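Side-chain contacts in hydrolase, alpha/beta hydrolase FOLD family (Staphylococcus aureus, PDB 2XMZ), which probably catalyses the pyruvate-eliminating step of menaquinone biosynthesis that yields 2-succinyl-6-hydroxy-2,4-cyclohexadiene-1-carboxylate: residues Glu62-Asn65 with Phe66-Thr70; Leu127-Arg130 with Leu131-Ala135; Glu146-Val149 with Asn150-Lys154; Trp200-Leu203 with Lys204-Lys207. All coordinates share one frame; numbering follows the deposited sequence.

The four contacts come in series along one alpha/beta hydrolase chain, and none touches another. Contact 1 caps the start of helix 66-77, which lies beside helix 92-103. Contacts 2 and 3 sit on the successive helices 123-143 and 145-152, inserted between strands 110-114 and 210-215; their centres are about 17 Å apart and their nearest atoms about 6 Å. Contact 4 is a turn leading into strand 210-215 and also packs on helix 92-103. The widest separation, about 35 Å between centres, divides contacts 3 and 4, on opposite sides of the chain's centre. Together they sample the helices and turns beside the central sheet and the helical insertion.

Contact 1: residues Glu62-Asn65 with Phe66-Thr70; sequences ETWN and FDYIT
N65 and Y68 meet where the loop 62-65 turns into helix 66-77, and the fit is closest at this N-cap. The N65 side chain, its CG set between the backbone N and the carbonyl carbon (chi1 56°), reaches forward over the first turn so that OD1 accepts from Y68 N at 3.0 Å. N65 O bonds to I69 N at 3.0 Å, opening the helical series. Asparagine suits the place because its short amide can stand in for the missing preceding turn.

On the inner side the W64 and Y68 side chains run side by side. Their rings are slid apart with planes at 28°, and W64 CD1 lies over one face of the tyrosine, 3.9 Å from Y68 CE2. I69 CD1 tucks in 3.6 Å from W64 O, while F66 packs on R95 and V96 of helix 92-103. The looser side is the exposed one: E62 crosses the tyrosine at about a right angle, bringing OE1 to 3.4 Å from Y68 CE1.

Both aromatic polar ends are satisfied nearby, W64 NE1 by S59 and Y68 OH by S58. The cap's two bonds fix the helix start, but W64 O is buried without a partner, a polar cost.

Contact 2: residues Leu127-Arg130 with Leu131-Ala135; sequences LERR and LVDDA
L127 O accepts from L131 N at 2.9 Å, the first of four successive i to i+4 backbone bonds that carry helix 123-143 through both segments; the last, from D134 N to R130 O, is 2.7 Å long. The side chains that meet one turn apart therefore belong to residues four places apart.

The charged pair among these is R129 with D133. R129 starts with CG anti to the backbone N (chi1 175°) and then bends at chi2, carrying the guanidinium forward along the helix. NE donates to D133 OD2 at 2.8 Å in a salt bridge, with an N-H...O angle of 154°. The acceptor lies near the guanidinium plane, yet the donor comes from above the carboxylate plane, and the two flat groups stand almost perpendicular, at 89°. Water 1 also accepts from R129 NH2 at 3.0 Å and donates to D133 OD2 at 2.7 Å. OD2 is thus gripped twice, while OD1 pairs with R136. An arginine long enough to span one turn and a short aspartate, held by R129, water 1 and R136, suit these positions, and the positive groups probably favour the charged carboxylate.

Elsewhere the contact is looser. L127 CG and L131 CD1 approach to 4.2 Å on an exposed flank; R130 bends at chi3 to set one guanidinium face over L127 CA, and its NH2 donates to G194 O.

The stretch forms part of the helical insertion between strands 110-114 and 210-215. R129 touches I120 and T193, whereas R130 and D134 rest on Q195, in the loop following helix 181-191.

Contact 3: residues Glu146-Val149 with Asn150-Lys154; sequences ELFV and NDWEK
F148 and W152, one turn apart on helix 145-152, make the aromatic part of the contact. Their side chains run alongside each other and point the same way; each has CG anti to its own backbone N, with chi1 -174° for F148. The rings are nearly parallel, at 23°, but slid so far that they barely overlap. F148 CZ comes within 3.5 Å of W152 CE3, and F148 CE2 lies over one face of the indole toward its rim. Large flat rings suit the place because they fill the interface with helix 123-143 and the F25-L26 loop: F25 meets W152 edge-to-face, and R136 and L140 lie against F148. V149, also buried, packs on R176 and L177.

The polar contacts occupy other sides of the helix. Water 2 joins E146 OE2 to N150 ND2, 2.6 Å from each, with the carboxylate and amide planes 85° apart. Water 3 donates to both L147 O and D151 OD1, the latter at 2.6 Å. R173 is the protein partner of N150 OD1 and also forms a salt bridge with E153 OE2.

Backbone bonds underlie all this, among them W152 N to F148 O at 2.7 Å.

Such a helix is amphipathic: F148, V149 and W152 pack inward, N150 and E153 are tied to helix 166-177, and E146, L147 and D151 are exposed, within the helical insertion of this alpha/beta hydrolase fold.

Contact 4: residues Trp200-Leu203 with Lys204-Lys207; sequences WPRL and KEIK
R202 O accepts from E205 N at 3.0 Å and L203 O from I206 N at 3.1 Å, two successive i to i+3 bonds that wind the chain into tight turns. Water 4 bridges W200 O and K204 N where a direct i to i+4 bond would otherwise fall.

R202 and E205 run alongside each other, pointing the same way. R202 NH2 donates to E205 OE1 at 2.8 Å in a salt bridge, with an N-H...O angle of 159°. The oxygen lies in the guanidinium plane and uses its syn lone pair, although the two flat groups are turned 73° apart. The arginine's CG and CD lie alongside the carboxylate, with R202 CD 3.4 Å from E205 OE1, so the charged head reaches OE1 while the chain runs beside it.

These turns form the connection from helix 181-191 to strand 210-215, one of the parallel strands of the alpha/beta hydrolase sheet. Their buried side carries two aliphatic residues, and L203 CD2 and I206 CD1 approach to 4.1 Å; branched aliphatic groups suit this side because both pack on L98 of helix 92-103.

Lysines serve the exposed side. K204, with CG between the backbone N and the carbonyl carbon (chi1 62°), curls back over the turn, and its bends at chi3 and chi4 bring NZ to P201 O in a weak bond of 3.3 Å. K207, bent at chi2 instead, also reaches back, its NZ donating to K204 O at 2.6 Å.

Contact 1: residues Glu62-Asn65 with Phe66-Thr70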
loop_
_atom_site.group_PDB
_atom_site.type_symbol
_atom_site.label_atom_id
_atom_site.label_comp_id
_atom_site.label_asym_id
_atom_site.label_seq_id
_atom_site.Cartn_x
_atom_site.Cartn_y
_atom_site.Cartn_z
ATOM N N GLU A 62 0.900 -17.586 -13.017
ATOM C CA GLU A 62 -0.340 -17.505 -12.257
ATOM C C GLU A 62 -0.887 -16.093 -12.334
ATOM O O GLU A 62 -0.125 -15.130 -12.445
ATOM C CB GLU A 62 -0.107 -17.893 -10.809
ATOM C CG GLU A 62 0.511 -19.268 -10.686
ATOM C CD GLU A 62 0.158 -19.947 -9.394
ATOM O OE1 GLU A 62 -0.840 -19.527 -8.758
ATOM O OE2 GLU A 62 0.877 -20.906 -9.029
ATOM N N THR A 63 -2.210 -15.979 -12.265
ATOM C CA THR A 63 -2.846 -14.689 -12.266
ATOM C C THR A 63 -2.732 -14.024 -10.881
ATOM O O THR A 63 -3.216 -14.548 -9.859
ATOM C CB THR A 63 -4.315 -14.789 -12.691
ATOM O OG1 THR A 63 -4.406 -15.390 -13.989
ATOM C CG2 THR A 63 -4.968 -13.392 -12.715
ATOM N N TRP A 64 -2.114 -12.849 -10.849
ATOM C CA TRP A 64 -1.934 -12.170 -9.593
ATOM C C TRP A 64 -3.148 -11.315 -9.255
ATOM O O TRP A 64 -3.013 -10.142 -8.988
ATOM C CB TRP A 64 -0.676 -11.306 -9.628
ATOM C CG TRP A 64 0.588 -12.076 -9.940
ATOM C CD1 TRP A 64 0.790 -13.437 -9.850
ATOM C CD2 TRP A 64 1.810 -11.514 -10.349
ATOM N NE1 TRP A 64 2.086 -13.742 -10.209
ATOM C CE2 TRP A 64 2.731 -12.574 -10.512
ATOM C CE3 TRP A 64 2.222 -10.205 -10.633
ATOM C CZ2 TRP A 64 4.039 -12.362 -10.928
ATOM C CZ3 TRP A 64 3.534 -9.999 -11.041
ATOM C CH2 TRP A 64 4.418 -11.066 -11.179
ATOM N N ASN A 65 -4.332 -11.907 -9.271
ATOM C CA ASN A 65 -5.548 -11.160 -8.943
ATOM C C ASN A 65 -5.704 -11.001 -7.418
ATOM O O ASN A 65 -4.863 -11.462 -6.649
ATOM C CB ASN A 65 -6.770 -11.799 -9.631
ATOM C CG ASN A 65 -6.935 -13.281 -9.291
ATOM O OD1 ASN A 65 -6.512 -13.744 -8.227
ATOM N ND2 ASN A 65 -7.541 -14.029 -10.200
ATOM N N PHE A 66 -6.754 -10.334 -6.970
ATOM C CA PHE A 66 -6.924 -10.122 -5.545
ATOM C C PHE A 66 -7.102 -11.390 -4.696
ATOM O O PHE A 66 -6.681 -11.419 -3.543
ATOM C CB PHE A 66 -7.998 -9.061 -5.268
ATOM C CG PHE A 66 -7.480 -7.663 -5.447
ATOM C CD1 PHE A 66 -6.936 -6.976 -4.364
ATOM C CD2 PHE A 66 -7.447 -7.072 -6.725
ATOM C CE1 PHE A 66 -6.397 -5.681 -4.533
ATOM C CE2 PHE A 66 -6.904 -5.809 -6.914
ATOM C CZ PHE A 66 -6.404 -5.093 -5.816
ATOM N N ASP A 67 -7.688 -12.434 -5.272
ATOM C CA ASP A 67 -7.885 -13.654 -4.514
ATOM C C ASP A 67 -6.555 -14.375 -4.329
ATOM O O ASP A 67 -6.286 -14.914 -3.258
ATOM C CB ASP A 67 -8.873 -14.606 -5.185
ATOM C CG ASP A 67 -9.093 -15.880 -4.368
ATOM O OD1 ASP A 67 -8.725 -16.978 -4.826
ATOM O OD2 ASP A 67 -9.608 -15.781 -3.241
ATOM N N TYR A 68 -5.730 -14.359 -5.371
ATOM C CA TYR A 68 -4.336 -14.814 -5.276
ATOM C C TYR A 68 -3.561 -14.071 -4.185
ATOM O O TYR A 68 -2.892 -14.686 -3.354
ATOM C CB TYR A 68 -3.609 -14.662 -6.619
ATOM C CG TYR A 68 -2.154 -15.098 -6.560
ATOM C CD1 TYR A 68 -1.792 -16.438 -6.799
ATOM C CD2 TYR A 68 -1.144 -14.177 -6.266
ATOM C CE1 TYR A 68 -0.449 -16.854 -6.733
ATOM C CE2 TYR A 68 0.198 -14.571 -6.204
ATOM C CZ TYR A 68 0.534 -15.906 -6.432
ATOM O OH TYR A 68 1.851 -16.274 -6.366
ATOM N N ILE A 69 -3.633 -12.753 -4.201
ATOM C CA ILE A 69 -2.941 -11.939 -3.191
ATOM C C ILE A 69 -3.499 -12.207 -1.786
ATOM O O ILE A 69 -2.734 -12.289 -0.818
ATOM C CB ILE A 69 -3.007 -10.446 -3.519
ATOM C CG1 ILE A 69 -2.226 -10.163 -4.798
ATOM C CG2 ILE A 69 -2.443 -9.582 -2.353
ATOM C CD1 ILE A 69 -2.763 -8.995 -5.553
ATOM N N THR A 70 -4.812 -12.366 -1.679
ATOM C CA THR A 70 -5.440 -12.728 -0.391
ATOM C C THR A 70 -4.896 -14.036 0.148
ATOM O O THR A 70 -4.580 -14.124 1.340
ATOM C CB THR A 70 -6.953 -12.796 -0.539
ATOM O OG1 THR A 70 -7.394 -11.488 -0.868
ATOM C CG2 THR A 70 -7.659 -13.272 0.784
#

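Contact 2: residues Leu127-Arg130 with Leu131-Ala135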
loop_
_atom_site.group_PDB
_atom_site.type_symbol
_atom_site.label_atom_id
_atom_site.label_comp_id
_atom_site.label_asym_id
_atom_site.label_seq_id
_atom_site.Cartn_x
_atom_site.Cartn_y
_atom_site.Cartn_z
ATOM N N LEU A 127 -13.097 0.847 -16.870
ATOM C CA LEU A 127 -12.581 0.556 -18.204
ATOM C C LEU A 127 -11.514 1.559 -18.632
ATOM O O LEU A 127 -10.479 1.154 -19.168
ATOM C CB LEU A 127 -13.711 0.494 -19.239
ATOM C CG LEU A 127 -13.288 0.177 -20.688
ATOM C CD1 LEU A 127 -12.481 -1.147 -20.816
ATOM C CD2 LEU A 127 -14.489 0.173 -21.620
ATOM N N GLU A 128 -11.773 2.856 -18.413
ATOM C CA GLU A 128 -10.814 3.918 -18.756
ATOM C C GLU A 128 -9.459 3.565 -18.127
ATOM O O GLU A 128 -8.415 3.642 -18.770
ATOM C CB GLU A 128 -11.284 5.280 -18.218
ATOM C CG GLU A 128 -12.213 6.087 -19.131
ATOM C CD GLU A 128 -12.943 7.231 -18.386
ATOM O OE1 GLU A 128 -12.496 7.619 -17.267
ATOM O OE2 GLU A 128 -13.964 7.735 -18.921
ATOM N N ARG A 129 -9.508 3.160 -16.869
ATOM C CA ARG A 129 -8.326 2.869 -16.107
ATOM C C ARG A 129 -7.634 1.594 -16.572
ATOM O O ARG A 129 -6.409 1.554 -16.642
ATOM C CB ARG A 129 -8.667 2.769 -14.622
ATOM C CG ARG A 129 -7.520 2.359 -13.781
ATOM C CD ARG A 129 -6.336 3.326 -13.924
ATOM N NE ARG A 129 -5.329 3.005 -12.928
ATOM C CZ ARG A 129 -5.224 3.639 -11.766
ATOM N NH1 ARG A 129 -6.060 4.638 -11.478
ATOM N NH2 ARG A 129 -4.293 3.273 -10.893
ATOM N N ARG A 130 -8.424 0.560 -16.870
ATOM C CA ARG A 130 -7.896 -0.675 -17.442
ATOM C C ARG A 130 -7.107 -0.410 -18.703
ATOM O O ARG A 130 -5.992 -0.895 -18.835
ATOM C CB ARG A 130 -9.004 -1.681 -17.741
ATOM C CG ARG A 130 -9.420 -2.475 -16.507
ATOM C CD ARG A 130 -10.102 -3.788 -16.888
ATOM N NE ARG A 130 -11.350 -3.618 -17.622
ATOM C CZ ARG A 130 -12.523 -3.319 -17.074
ATOM N NH1 ARG A 130 -13.605 -3.222 -17.842
ATOM N NH2 ARG A 130 -12.619 -3.118 -15.768
ATOM N N LEU A 131 -7.692 0.352 -19.627
ATOM C CA LEU A 131 -7.001 0.736 -20.873
ATOM C C LEU A 131 -5.658 1.430 -20.610
ATOM O O LEU A 131 -4.654 1.108 -21.246
ATOM C CB LEU A 131 -7.884 1.631 -21.743
ATOM C CG LEU A 131 -9.138 1.044 -22.408
ATOM C CD1 LEU A 131 -10.145 2.149 -22.754
ATOM C CD2 LEU A 131 -8.797 0.281 -23.685
ATOM N N VAL A 132 -5.646 2.378 -19.682
ATOM C CA VAL A 132 -4.438 3.122 -19.369
ATOM C C VAL A 132 -3.383 2.199 -18.755
ATOM O O VAL A 132 -2.233 2.219 -19.170
ATOM C CB VAL A 132 -4.727 4.294 -18.415
ATOM C CG1 VAL A 132 -3.433 4.883 -17.887
ATOM C CG2 VAL A 132 -5.535 5.365 -19.128
ATOM N N ASP A 133 -3.780 1.389 -17.777
ATOM C CA ASP A 133 -2.850 0.441 -17.153
ATOM C C ASP A 133 -2.401 -0.662 -18.088
ATOM O O ASP A 133 -1.252 -1.106 -18.004
ATOM C CB ASP A 133 -3.438 -0.146 -15.886
ATOM C CG ASP A 133 -3.467 0.854 -14.764
ATOM O OD1 ASP A 133 -2.750 1.886 -14.853
ATOM O OD2 ASP A 133 -4.184 0.597 -13.789
ATOM N N ASP A 134 -3.294 -1.085 -18.984
ATOM C CA ASP A 134 -2.916 -2.023 -20.043
ATOM C C ASP A 134 -1.889 -1.395 -21.010
ATOM O O ASP A 134 -0.881 -2.033 -21.359
ATOM C CB ASP A 134 -4.155 -2.555 -20.773
ATOM C CG ASP A 134 -4.965 -3.565 -19.917
ATOM O OD1 ASP A 134 -4.607 -3.841 -18.741
ATOM O OD2 ASP A 134 -5.985 -4.068 -20.415
ATOM N N ALA A 135 -2.124 -0.142 -21.403
ATOM C CA ALA A 135 -1.158 0.609 -22.230
ATOM C C ALA A 135 0.197 0.737 -21.514
ATOM O O ALA A 135 1.252 0.489 -22.100
ATOM C CB ALA A 135 -1.705 1.976 -22.571
HETATM O O HOH W 1 -3.417 0.380 -11.168
#

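Contact 3: residues Glu146-Val149 with Asn150-Lys154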
loop_
_atom_site.group_PDB
_atom_site.type_symbol
_atom_site.label_atom_id
_atom_site.label_comp_id
_atom_site.label_asym_id
_atom_site.label_seq_id
_atom_site.Cartn_x
_atom_site.Cartn_y
_atom_site.Cartn_z
ATOM N N GLU A 146 13.625 1.945 -17.238
ATOM C CA GLU A 146 14.154 3.298 -17.134
ATOM C C GLU A 146 13.234 4.341 -17.778
ATOM O O GLU A 146 12.903 5.347 -17.152
ATOM C CB GLU A 146 15.588 3.391 -17.686
ATOM C CG GLU A 146 16.270 4.736 -17.392
ATOM C CD GLU A 146 17.755 4.736 -17.710
ATOM O OE1 GLU A 146 18.362 3.644 -17.727
ATOM O OE2 GLU A 146 18.318 5.825 -17.950
ATOM N N LEU A 147 12.801 4.082 -19.008
ATOM C CA LEU A 147 11.958 5.029 -19.738
ATOM C C LEU A 147 10.593 5.174 -19.047
ATOM O O LEU A 147 10.055 6.274 -18.931
ATOM C CB LEU A 147 11.833 4.624 -21.216
ATOM C CG LEU A 147 13.137 4.658 -22.056
ATOM C CD1 LEU A 147 12.974 3.931 -23.387
ATOM C CD2 LEU A 147 13.719 6.068 -22.286
ATOM N N PHE A 148 10.060 4.063 -18.554
ATOM C CA PHE A 148 8.811 4.105 -17.792
ATOM C C PHE A 148 8.915 4.984 -16.555
ATOM O O PHE A 148 8.044 5.829 -16.315
ATOM C CB PHE A 148 8.341 2.697 -17.418
ATOM C CG PHE A 148 7.003 2.681 -16.764
ATOM C CD1 PHE A 148 5.835 2.679 -17.531
ATOM C CD2 PHE A 148 6.902 2.708 -15.374
ATOM C CE1 PHE A 148 4.597 2.688 -16.926
ATOM C CE2 PHE A 148 5.657 2.716 -14.758
ATOM C CZ PHE A 148 4.502 2.702 -15.542
ATOM N N VAL A 149 9.976 4.777 -15.770
ATOM C CA VAL A 149 10.220 5.542 -14.538
ATOM C C VAL A 149 10.401 7.034 -14.852
ATOM O O VAL A 149 9.883 7.886 -14.133
ATOM C CB VAL A 149 11.440 4.991 -13.742
ATOM C CG1 VAL A 149 11.803 5.899 -12.570
ATOM C CG2 VAL A 149 11.150 3.586 -13.204
ATOM N N ASN A 150 11.115 7.344 -15.936
ATOM C CA ASN A 150 11.264 8.731 -16.363
ATOM C C ASN A 150 9.906 9.427 -16.547
ATOM O O ASN A 150 9.696 10.542 -16.044
ATOM C CB ASN A 150 12.139 8.818 -17.619
ATOM C CG ASN A 150 13.597 8.487 -17.334
ATOM O OD1 ASN A 150 14.033 8.459 -16.178
ATOM N ND2 ASN A 150 14.359 8.246 -18.389
ATOM N N ASP A 151 8.979 8.742 -17.224
ATOM C CA ASP A 151 7.624 9.253 -17.434
ATOM C C ASP A 151 6.802 9.227 -16.129
ATOM O O ASP A 151 6.072 10.172 -15.844
ATOM C CB ASP A 151 6.903 8.461 -18.534
ATOM C CG ASP A 151 7.432 8.757 -19.932
ATOM O OD1 ASP A 151 8.414 9.524 -20.095
ATOM O OD2 ASP A 151 6.844 8.212 -20.893
ATOM N N TRP A 152 6.943 8.151 -15.347
ATOM C CA TRP A 152 6.231 7.983 -14.077
ATOM C C TRP A 152 6.551 9.120 -13.114
ATOM O O TRP A 152 5.638 9.679 -12.487
ATOM C CB TRP A 152 6.598 6.650 -13.437
ATOM C CG TRP A 152 5.672 6.173 -12.360
ATOM C CD1 TRP A 152 5.936 6.111 -11.022
ATOM C CD2 TRP A 152 4.353 5.637 -12.534
ATOM N NE1 TRP A 152 4.860 5.568 -10.349
ATOM C CE2 TRP A 152 3.873 5.278 -11.254
ATOM C CE3 TRP A 152 3.532 5.424 -13.648
ATOM C CZ2 TRP A 152 2.592 4.734 -11.051
ATOM C CZ3 TRP A 152 2.252 4.880 -13.444
ATOM C CH2 TRP A 152 1.804 4.539 -12.156
ATOM N N GLU A 153 7.838 9.457 -13.013
ATOM C CA GLU A 153 8.329 10.605 -12.232
ATOM C C GLU A 153 7.620 11.927 -12.542
ATOM O O GLU A 153 7.558 12.799 -11.689
ATOM C CB GLU A 153 9.821 10.831 -12.494
ATOM C CG GLU A 153 10.771 9.876 -11.787
ATOM C CD GLU A 153 12.241 10.245 -11.977
ATOM O OE1 GLU A 153 12.541 11.296 -12.585
ATOM O OE2 GLU A 153 13.108 9.486 -11.497
ATOM N N LYS A 154 7.135 12.090 -13.774
ATOM C CA LYS A 154 6.534 13.367 -14.218
ATOM C C LYS A 154 5.018 13.436 -14.057
ATOM O O LYS A 154 4.414 14.442 -14.424
ATOM C CB LYS A 154 6.885 13.659 -15.679
ATOM C CG LYS A 154 8.353 13.810 -15.947
ATOM C CD LYS A 154 8.599 14.186 -17.408
ATOM C CE LYS A 154 9.927 13.630 -17.861
ATOM N NZ LYS A 154 11.076 14.472 -17.437
HETATM O O HOH W 2 16.967 8.059 -18.372
HETATM O O HOH W 3 10.389 8.091 -21.047
#

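Contact 4: residues Trp200-Leu203 with Lys204-Lys207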
loop_
_atom_site.group_PDB
_atom_site.type_symbol
_atom_site.label_atom_id
_atom_site.label_comp_id
_atom_site.label_asym_id
_atom_site.label_seq_id
_atom_site.Cartn_x
_atom_site.Cartn_y
_atom_site.Cartn_z
ATOM N N TRP A 200 -16.210 -0.009 -2.757
ATOM C CA TRP A 200 -16.933 1.097 -2.134
ATOM C C TRP A 200 -18.153 0.625 -1.319
ATOM O O TRP A 200 -18.297 1.018 -0.168
ATOM C CB TRP A 200 -17.320 2.156 -3.180
ATOM C CG TRP A 200 -16.157 3.039 -3.556
ATOM C CD1 TRP A 200 -15.365 2.926 -4.667
ATOM C CD2 TRP A 200 -15.634 4.144 -2.800
ATOM N NE1 TRP A 200 -14.401 3.913 -4.666
ATOM C CE2 TRP A 200 -14.538 4.668 -3.527
ATOM C CE3 TRP A 200 -15.980 4.739 -1.577
ATOM C CZ2 TRP A 200 -13.790 5.764 -3.072
ATOM C CZ3 TRP A 200 -15.232 5.827 -1.128
ATOM C CH2 TRP A 200 -14.164 6.331 -1.876
ATOM N N PRO A 201 -19.013 -0.243 -1.900
ATOM C CA PRO A 201 -20.191 -0.710 -1.148
ATOM C C PRO A 201 -19.905 -1.741 -0.033
ATOM O O PRO A 201 -20.793 -2.041 0.752
ATOM C CB PRO A 201 -21.095 -1.306 -2.233
ATOM C CG PRO A 201 -20.184 -1.695 -3.326
ATOM C CD PRO A 201 -19.010 -0.755 -3.287
ATOM N N ARG A 202 -18.670 -2.236 0.047
ATOM C CA ARG A 202 -18.266 -3.199 1.083
ATOM C C ARG A 202 -17.452 -2.541 2.205
ATOM O O ARG A 202 -17.081 -3.203 3.153
ATOM C CB ARG A 202 -17.475 -4.371 0.462
ATOM C CG ARG A 202 -18.320 -5.350 -0.401
ATOM C CD ARG A 202 -17.814 -6.803 -0.239
ATOM N NE ARG A 202 -18.411 -7.748 -1.185
ATOM C CZ ARG A 202 -19.563 -8.398 -1.000
ATOM N NH1 ARG A 202 -20.005 -9.237 -1.935
ATOM N NH2 ARG A 202 -20.284 -8.219 0.113
ATOM N N LEU A 203 -17.161 -1.240 2.093
ATOM C CA LEU A 203 -16.414 -0.516 3.151
ATOM C C LEU A 203 -17.091 -0.557 4.516
ATOM O O LEU A 203 -16.410 -0.581 5.551
ATOM C CB LEU A 203 -16.178 0.955 2.767
ATOM C CG LEU A 203 -15.233 1.207 1.590
ATOM C CD1 LEU A 203 -15.029 2.711 1.416
ATOM C CD2 LEU A 203 -13.886 0.451 1.774
ATOM N N LYS A 204 -18.427 -0.532 4.510
ATOM C CA LYS A 204 -19.207 -0.616 5.731
ATOM C C LYS A 204 -19.044 -1.957 6.451
ATOM O O LYS A 204 -19.357 -2.062 7.623
ATOM C CB LYS A 204 -20.700 -0.306 5.488
ATOM C CG LYS A 204 -21.417 -1.250 4.551
ATOM C CD LYS A 204 -22.845 -0.766 4.341
ATOM C CE LYS A 204 -23.342 -1.091 2.965
ATOM N NZ LYS A 204 -23.413 -2.558 2.746
ATOM N N GLU A 205 -18.519 -2.962 5.754
ATOM C CA GLU A 205 -18.296 -4.260 6.359
ATOM C C GLU A 205 -17.059 -4.247 7.236
ATOM O O GLU A 205 -16.888 -5.121 8.053
ATOM C CB GLU A 205 -18.123 -5.329 5.285
ATOM C CG GLU A 205 -19.211 -5.315 4.223
ATOM C CD GLU A 205 -19.144 -6.548 3.352
ATOM O OE1 GLU A 205 -19.933 -6.648 2.396
ATOM O OE2 GLU A 205 -18.278 -7.408 3.616
ATOM N N ILE A 206 -16.191 -3.262 7.061
ATOM C CA ILE A 206 -14.917 -3.226 7.786
ATOM C C ILE A 206 -15.201 -2.675 9.173
ATOM O O ILE A 206 -15.443 -1.497 9.305
ATOM C CB ILE A 206 -13.874 -2.319 7.042
ATOM C CG1 ILE A 206 -13.561 -2.882 5.659
ATOM C CG2 ILE A 206 -12.568 -2.167 7.866
ATOM C CD1 ILE A 206 -12.644 -1.979 4.876
ATOM N N LYS A 207 -15.175 -3.521 10.200
ATOM C CA LYS A 207 -15.569 -3.088 11.540
ATOM C C LYS A 207 -14.403 -2.707 12.457
ATOM O O LYS A 207 -14.636 -2.176 13.539
ATOM C CB LYS A 207 -16.413 -4.160 12.250
ATOM C CG LYS A 207 -17.521 -4.804 11.431
ATOM C CD LYS A 207 -18.518 -3.798 10.889
ATOM C CE LYS A 207 -19.622 -4.544 10.159
ATOM N NZ LYS A 207 -20.489 -3.630 9.375
HETATM O O HOH W 4 -19.654 0.933 2.239
#